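Local atomic coordinates of endoglucanase (Cryptopygus antarcticus, PDB entry 5H4U), a protein that hydrolyses internal beta-1,4-glucosidic linkages in carboxymethylcellulose, lichenan and barley beta-glucan, acting as a secreted, cold-active cellulase. Residues A[26-31]-A[71-76]; A[106-111]-A[118-123]; A[114-119]-A[195-200]. One frame throughout, in Å; residues are numbered along the deposited sequence.

Contact 1. Residues A[26-31]-A[71-76]; sequences RYWDCC and SYVCND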
# COMPACT_ATOMS: atom_id res chain seq x y z
N ARG A 26 -7.15 -4.95 -2.76
CA ARG A 26 -5.75 -5.33 -2.61
C ARG A 26 -5.00 -5.09 -3.92
O ARG A 26 -5.53 -5.33 -5.00
CB ARG A 26 -5.61 -6.79 -2.17
CG ARG A 26 -6.28 -7.77 -3.03
CD ARG A 26 -6.28 -9.14 -2.42
NE ARG A 26 -6.78 -10.11 -3.38
CZ ARG A 26 -8.06 -10.41 -3.53
NH1 ARG A 26 -8.99 -9.81 -2.79
NH2 ARG A 26 -8.42 -11.29 -4.46
N TYR A 27 -3.75 -4.66 -3.82
CA TYR A 27 -3.05 -4.37 -5.06
C TYR A 27 -1.57 -4.22 -4.80
O TYR A 27 -1.15 -3.89 -3.70
CB TYR A 27 -3.60 -3.10 -5.73
CG TYR A 27 -2.90 -1.81 -5.37
CD1 TYR A 27 -3.19 -1.15 -4.17
CD2 TYR A 27 -2.00 -1.21 -6.24
CE1 TYR A 27 -2.57 0.05 -3.85
CE2 TYR A 27 -1.36 -0.02 -5.92
CZ TYR A 27 -1.66 0.61 -4.73
OH TYR A 27 -1.03 1.79 -4.42
N TRP A 28 -0.78 -4.49 -5.84
CA TRP A 28 0.65 -4.26 -5.78
C TRP A 28 1.13 -4.15 -7.23
O TRP A 28 1.43 -5.15 -7.88
CB TRP A 28 1.39 -5.36 -5.06
CG TRP A 28 2.81 -5.02 -4.80
CD1 TRP A 28 3.86 -5.10 -5.67
CD2 TRP A 28 3.35 -4.56 -3.56
NE1 TRP A 28 5.02 -4.71 -5.05
CE2 TRP A 28 4.74 -4.37 -3.75
CE3 TRP A 28 2.79 -4.28 -2.31
CZ2 TRP A 28 5.57 -3.91 -2.74
CZ3 TRP A 28 3.62 -3.83 -1.31
CH2 TRP A 28 5.00 -3.65 -1.53
N ASP A 29 1.17 -2.92 -7.72
CA ASP A 29 1.61 -2.65 -9.07
C ASP A 29 3.07 -2.22 -9.12
O ASP A 29 3.56 -1.91 -10.21
CB ASP A 29 0.70 -1.58 -9.70
CG ASP A 29 0.77 -0.24 -8.99
OD1 ASP A 29 1.59 -0.08 -8.05
OD2 ASP A 29 -0.03 0.65 -9.36
N CYS A 30 3.76 -2.17 -7.99
CA CYS A 30 5.17 -1.85 -7.92
C CYS A 30 5.50 -0.39 -8.23
O CYS A 30 6.68 -0.03 -8.24
CB CYS A 30 6.00 -2.73 -8.87
SG CYS A 30 6.01 -4.50 -8.52
N CYS A 31 4.50 0.46 -8.49
CA CYS A 31 4.81 1.79 -9.02
C CYS A 31 5.25 2.74 -7.92
O CYS A 31 4.91 2.57 -6.74
CB CYS A 31 3.60 2.40 -9.69
SG CYS A 31 2.91 1.42 -10.97
N SER A 71 12.33 4.37 -10.67
CA SER A 71 12.00 4.39 -9.25
C SER A 71 10.80 3.49 -8.94
O SER A 71 9.79 3.52 -9.65
CB SER A 71 11.69 5.82 -8.82
OG SER A 71 11.06 5.85 -7.57
N TYR A 72 10.89 2.71 -7.86
CA TYR A 72 9.86 1.73 -7.52
C TYR A 72 9.47 1.84 -6.05
O TYR A 72 10.09 2.58 -5.28
CB TYR A 72 10.33 0.30 -7.83
CG TYR A 72 10.60 0.10 -9.30
CD1 TYR A 72 9.59 -0.33 -10.15
CD2 TYR A 72 11.83 0.40 -9.85
CE1 TYR A 72 9.81 -0.49 -11.48
CE2 TYR A 72 12.05 0.25 -11.18
CZ TYR A 72 11.04 -0.20 -12.00
OH TYR A 72 11.26 -0.35 -13.34
N VAL A 73 8.42 1.11 -5.67
CA VAL A 73 8.06 1.01 -4.26
C VAL A 73 9.07 0.12 -3.53
O VAL A 73 9.59 -0.85 -4.09
CB VAL A 73 6.62 0.49 -4.08
CG1 VAL A 73 6.45 -0.85 -4.74
CG2 VAL A 73 6.26 0.40 -2.58
N CYS A 74 9.33 0.44 -2.27
CA CYS A 74 10.37 -0.24 -1.51
C CYS A 74 9.86 -1.55 -0.91
O CYS A 74 8.71 -1.65 -0.48
CB CYS A 74 10.90 0.69 -0.41
SG CYS A 74 11.76 2.23 -0.98
N ASN A 75 10.75 -2.55 -0.86
CA ASN A 75 10.41 -3.84 -0.25
C ASN A 75 9.91 -3.60 1.16
O ASN A 75 9.05 -4.33 1.67
CB ASN A 75 11.64 -4.75 -0.23
CG ASN A 75 12.07 -5.21 -1.62
OD1 ASN A 75 11.24 -5.43 -2.48
ND2 ASN A 75 13.38 -5.36 -1.83
N ASP A 76 10.37 -2.50 1.74
CA ASP A 76 10.08 -2.04 3.08
C ASP A 76 8.61 -1.70 3.27
O ASP A 76 8.13 -1.63 4.41
CB ASP A 76 10.86 -0.73 3.22
CG ASP A 76 11.54 -0.60 4.50
OD1 ASP A 76 11.26 -1.45 5.35
OD2 ASP A 76 12.34 0.35 4.65
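Val73 meets Cys30 and Trp28 in an apolar contact that shows how a loop can be held beside a probable catalytic residue with few direct bonds. The CG1 methyl of Val73 does most of the touching: it lies 3.6 Å from Cys30 CA and 3.8 Å from Trp28 CZ2. A chi1 of 58° sets CG1 between the backbone N and the carbonyl carbon of Val73, where it obliquely meets the CZ2, CE2 and NE1 atoms of the indole. Met140 of strand 135-140 touches both Trp28 and Val73.

One carbonyl, Cys30 O, takes both the hydrogen bond and a ring edge. Val73 N gives it a weak but nearly straight bond at 3.3 Å, and the same oxygen lies near the plane of the Tyr72 ring, 3.5 Å from CD1. The phenol's hydroxyl is engaged elsewhere, with Ser154. Within 26-31, Cys31 N donates to Asp29 OD1 at 3.0 Å, closing an Asx turn in which the donor stands above the carboxylate plane.

Disulfides tie each segment to other parts of the chain: Cys30 to Cys152, Cys31 to Cys66 and Cys74 to Cys50. Asp29 is the probable catalytic base of this inverting family 45 enzyme, often labelled its nucleophile. The turn probably limits its carboxylate's rotation, while apolar contact, and disulfides leading elsewhere, probably do much of the holding.

Contact 2. Residues A[106-111]-A[118-123]; sequences CYEMTF and GQKMIV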
# COMPACT_ATOMS: atom_id res chain seq x y z
N CYS A 106 -2.14 8.47 8.55
CA CYS A 106 -2.40 7.11 9.00
C CYS A 106 -3.83 6.94 9.46
O CYS A 106 -4.43 7.82 10.08
CB CYS A 106 -1.46 6.69 10.12
SG CYS A 106 0.18 6.46 9.51
N TYR A 107 -4.35 5.76 9.18
CA TYR A 107 -5.69 5.41 9.58
C TYR A 107 -5.60 4.04 10.23
O TYR A 107 -4.83 3.19 9.77
CB TYR A 107 -6.63 5.45 8.36
CG TYR A 107 -6.60 6.80 7.65
CD1 TYR A 107 -5.57 7.13 6.79
CD2 TYR A 107 -7.60 7.75 7.87
CE1 TYR A 107 -5.53 8.34 6.17
CE2 TYR A 107 -7.56 8.97 7.24
CZ TYR A 107 -6.53 9.26 6.39
OH TYR A 107 -6.48 10.46 5.73
N GLU A 108 -6.29 3.88 11.35
CA GLU A 108 -6.49 2.55 11.92
C GLU A 108 -7.93 2.13 11.66
O GLU A 108 -8.87 2.90 11.90
CB GLU A 108 -6.15 2.47 13.40
CG GLU A 108 -7.34 2.37 14.28
CD GLU A 108 -6.98 2.08 15.72
OE1 GLU A 108 -7.78 1.34 16.33
OE2 GLU A 108 -5.91 2.53 16.22
N MET A 109 -8.09 0.93 11.12
CA MET A 109 -9.38 0.42 10.68
C MET A 109 -9.69 -0.89 11.39
O MET A 109 -8.79 -1.70 11.65
CB MET A 109 -9.42 0.27 9.13
CG MET A 109 -8.18 -0.38 8.41
SD MET A 109 -8.17 -0.11 6.57
CE MET A 109 -7.68 -1.66 5.92
N THR A 110 -10.96 -1.05 11.74
CA THR A 110 -11.49 -2.30 12.23
C THR A 110 -12.26 -2.94 11.09
O THR A 110 -13.21 -2.34 10.55
CB THR A 110 -12.41 -2.11 13.43
OG1 THR A 110 -11.71 -1.40 14.45
CG2 THR A 110 -12.83 -3.47 13.99
N PHE A 111 -11.84 -4.12 10.68
CA PHE A 111 -12.54 -4.81 9.62
C PHE A 111 -13.92 -5.23 10.09
O PHE A 111 -14.11 -5.62 11.25
CB PHE A 111 -11.72 -5.99 9.12
CG PHE A 111 -10.48 -5.54 8.45
CD1 PHE A 111 -10.56 -4.90 7.23
CD2 PHE A 111 -9.26 -5.69 9.05
CE1 PHE A 111 -9.45 -4.47 6.61
CE2 PHE A 111 -8.14 -5.26 8.44
CZ PHE A 111 -8.23 -4.65 7.21
N GLY A 118 -13.45 -7.77 12.89
CA GLY A 118 -13.00 -7.50 14.23
C GLY A 118 -11.52 -7.21 14.33
O GLY A 118 -11.09 -6.63 15.34
N GLN A 119 -10.74 -7.61 13.33
CA GLN A 119 -9.31 -7.39 13.35
C GLN A 119 -8.98 -5.95 12.98
O GLN A 119 -9.77 -5.23 12.35
CB GLN A 119 -8.58 -8.35 12.40
CG GLN A 119 -8.80 -9.83 12.69
CD GLN A 119 -8.01 -10.75 11.75
OE1 GLN A 119 -6.94 -10.38 11.26
NE2 GLN A 119 -8.53 -11.95 11.52
N LYS A 120 -7.81 -5.51 13.42
CA LYS A 120 -7.41 -4.12 13.38
C LYS A 120 -6.17 -4.01 12.52
O LYS A 120 -5.17 -4.69 12.76
CB LYS A 120 -7.09 -3.59 14.77
CG LYS A 120 -8.24 -3.30 15.68
CD LYS A 120 -7.86 -2.02 16.44
CE LYS A 120 -8.29 -2.01 17.91
NZ LYS A 120 -7.13 -1.60 18.78
N MET A 121 -6.22 -3.12 11.53
CA MET A 121 -5.03 -2.86 10.74
C MET A 121 -4.78 -1.36 10.68
O MET A 121 -5.71 -0.57 10.50
CB MET A 121 -5.16 -3.41 9.33
CG MET A 121 -3.90 -3.22 8.53
SD MET A 121 -4.10 -3.73 6.82
CE MET A 121 -2.38 -3.66 6.27
N ILE A 122 -3.52 -0.98 10.78
CA ILE A 122 -3.12 0.42 10.74
C ILE A 122 -2.29 0.61 9.49
O ILE A 122 -1.29 -0.11 9.27
CB ILE A 122 -2.35 0.82 12.01
CG1 ILE A 122 -3.17 0.44 13.23
CG2 ILE A 122 -2.08 2.30 12.02
CD1 ILE A 122 -2.51 0.74 14.54
N VAL A 123 -2.73 1.52 8.62
CA VAL A 123 -2.04 1.76 7.36
C VAL A 123 -1.60 3.21 7.32
O VAL A 123 -2.24 4.10 7.89
CB VAL A 123 -2.90 1.40 6.12
CG1 VAL A 123 -3.26 -0.07 6.15
CG2 VAL A 123 -4.16 2.23 6.07
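Phe111 has CG anti to its carbonyl carbon (chi1 -67°), which starts the ring toward Met121 CB, while Met121 has its own CG anti to the backbone N (chi1 -176°). The two residues belong to an antiparallel beta hairpin, strands 106-111 and 120-128, within the double-psi beta-barrel fold of family 45, and the hairpin illustrates how one motif serves two environments.

The backbone ladder is regular. Tyr107 with Val123 and Met109 with Met121 are hydrogen-bonded pairs, each joined by two N-H to O bonds of 2.9 to 3.0 Å between the backbone N and O atoms of the paired residues. Glu108 with Ile122 and Thr110 with Lys120 are the non-hydrogen-bonded pairs between and beyond them.

On the face carrying Tyr107, Met109, Met121 and Val123, the packing is apolar. Met109 CE approaches Met121 SD at 4.2 Å, and Leu139 of strand 135-140 touches both methionines. At the turn end of the hairpin, Phe111 CE2 lies 3.6 Å from Met121 CB, and its CD2 has a polar neighbour in Gln119 O at 3.4 Å. Ile116 and Pro200 also touch this ring. An alanine at Phe111 would probably open a gap beside Met121 CB and deprive Ile116 and Pro200 of the ring they rest on.

The face of Glu108, Thr110, Lys120 and Ile122 is more exposed. Glu108 CB packs on Ile122 CG1 at 3.6 Å, and its carboxylate lies against the aliphatic part of Lys120, making a long salt bridge of 3.9 Å from OE1 to NZ. Near the turn, Gly118 N donates to Phe111 O over 2.8 Å, almost straight at hydrogen but from above the carbonyl plane.

Contact 3. Residues A[114-119]-A[195-200]; sequences TAISGQ and KNADNP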
# COMPACT_ATOMS: atom_id res chain seq x y z
N THR A 114 -15.27 -9.72 6.99
CA THR A 114 -14.96 -11.04 6.43
C THR A 114 -14.55 -12.03 7.51
O THR A 114 -14.96 -11.92 8.67
CB THR A 114 -13.83 -11.00 5.40
OG1 THR A 114 -12.62 -10.57 6.03
CG2 THR A 114 -14.21 -10.09 4.21
N ALA A 115 -13.76 -13.01 7.14
CA ALA A 115 -13.17 -13.85 8.17
C ALA A 115 -12.24 -13.05 9.08
O ALA A 115 -11.89 -13.54 10.15
CB ALA A 115 -12.43 -15.02 7.52
N ILE A 116 -11.80 -11.86 8.66
CA ILE A 116 -10.96 -11.00 9.49
C ILE A 116 -11.77 -9.90 10.19
O ILE A 116 -11.20 -8.91 10.65
CB ILE A 116 -9.78 -10.41 8.70
CG1 ILE A 116 -10.27 -9.43 7.64
CG2 ILE A 116 -9.01 -11.50 8.04
CD1 ILE A 116 -9.17 -8.77 6.86
N SER A 117 -13.10 -10.06 10.23
CA SER A 117 -13.97 -9.14 10.96
C SER A 117 -13.55 -9.00 12.41
O SER A 117 -13.30 -10.01 13.09
CB SER A 117 -15.42 -9.62 10.88
OG SER A 117 -16.30 -8.65 11.40
N GLY A 118 -13.45 -7.77 12.89
CA GLY A 118 -13.00 -7.50 14.23
C GLY A 118 -11.52 -7.21 14.33
O GLY A 118 -11.09 -6.63 15.34
N GLN A 119 -10.74 -7.61 13.33
CA GLN A 119 -9.31 -7.39 13.35
C GLN A 119 -8.98 -5.95 12.98
O GLN A 119 -9.77 -5.23 12.35
CB GLN A 119 -8.58 -8.35 12.40
CG GLN A 119 -8.80 -9.83 12.69
CD GLN A 119 -8.01 -10.75 11.75
OE1 GLN A 119 -6.94 -10.38 11.26
NE2 GLN A 119 -8.53 -11.95 11.52
N LYS A 195 -5.96 -13.65 5.98
CA LYS A 195 -6.89 -14.76 5.74
C LYS A 195 -7.45 -14.77 4.33
O LYS A 195 -8.53 -15.32 4.11
CB LYS A 195 -8.03 -14.76 6.74
CG LYS A 195 -7.63 -15.35 8.06
CD LYS A 195 -8.74 -15.29 9.09
CE LYS A 195 -8.17 -15.42 10.47
NZ LYS A 195 -9.22 -15.28 11.47
N ASN A 196 -6.73 -14.18 3.38
CA ASN A 196 -7.19 -14.02 2.00
C ASN A 196 -8.61 -13.46 1.93
O ASN A 196 -9.35 -13.72 0.99
CB ASN A 196 -7.07 -15.35 1.27
CG ASN A 196 -7.20 -15.20 -0.23
OD1 ASN A 196 -6.94 -14.13 -0.80
ND2 ASN A 196 -7.58 -16.29 -0.88
N ALA A 197 -8.95 -12.60 2.88
CA ALA A 197 -10.21 -11.88 2.87
C ALA A 197 -10.39 -11.17 1.55
O ALA A 197 -9.43 -10.62 0.99
CB ALA A 197 -10.26 -10.86 4.01
N ASP A 198 -11.61 -11.20 1.03
CA ASP A 198 -11.93 -10.61 -0.26
C ASP A 198 -12.64 -9.28 -0.04
O ASP A 198 -13.82 -9.26 0.32
CB ASP A 198 -12.78 -11.59 -1.07
CG ASP A 198 -12.84 -11.25 -2.52
OD1 ASP A 198 -12.02 -10.42 -3.00
OD2 ASP A 198 -13.71 -11.83 -3.20
N ASN A 199 -11.95 -8.18 -0.28
CA ASN A 199 -12.51 -6.84 -0.12
C ASN A 199 -13.20 -6.68 1.23
O ASN A 199 -14.42 -6.48 1.27
CB ASN A 199 -13.49 -6.49 -1.23
CG ASN A 199 -12.89 -6.51 -2.59
OD1 ASN A 199 -11.68 -6.47 -2.75
ND2 ASN A 199 -13.75 -6.52 -3.60
N PRO A 200 -12.48 -6.80 2.33
CA PRO A 200 -13.15 -6.63 3.62
C PRO A 200 -13.54 -5.18 3.75
O PRO A 200 -12.80 -4.28 3.37
CB PRO A 200 -12.09 -7.05 4.64
CG PRO A 200 -10.80 -6.80 3.94
CD PRO A 200 -11.07 -7.16 2.51
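Thr114 turns its hydroxyl oxygen toward a methyl group: OG1 faces Ala197 CB across the contact, while its hydrogen-bonding work is done within its own loop. There OG1 accepts from Ile116 N at 3.0 Å, forming an ST turn. A chi1 of 64° places OG1 between the backbone N and the carbonyl carbon of Thr114, and its CG2 methyl packs 3.7 Å from Pro200 CB.

Ile116 occupies the middle of the contact with two branches. Its CD1 touches Ala197 CB at 3.7 Å and Pro200 CG at 3.9 Å, while CG2 meets Lys195 CB at 3.6 Å. The extended lysine chain and the isoleucine run antiparallel alongside one another. Farther along, Lys195 NZ makes a weak hydrogen bond to Ala115 O at 3.4 Å.

Segment 114-119 is shaped by two overlapping beta turns, type I from Thr114 to Ser117 and type II from Ile116 to Gln119. It forms the tip between strands 106-111 and 120-128. The partner loop runs from helix 184-191 into strand 201-207, and both loops meet at the end of strand 106-111.

In the fold
The three contacts show a barrel built around one curled mixed sheet. Along the chain contact 1 closes before contact 2 opens, and contact 3 begins in the hairpin turn of contact 2, with which it shares Gly118 and Gln119. Contacts 2 and 3 have centres about 11 Å apart and touch where Phe111 meets Pro200. Contact 1 lies about 20 Å from contact 2 between centres, yet both reach the same sheet. The centres of contacts 1 and 3 are about 22 Å apart, yet Arg26 and Asp198 form a salt bridge that joins them. The end of strand 19-27 thus runs from the 195-200 loop to the probable catalytic Asp29.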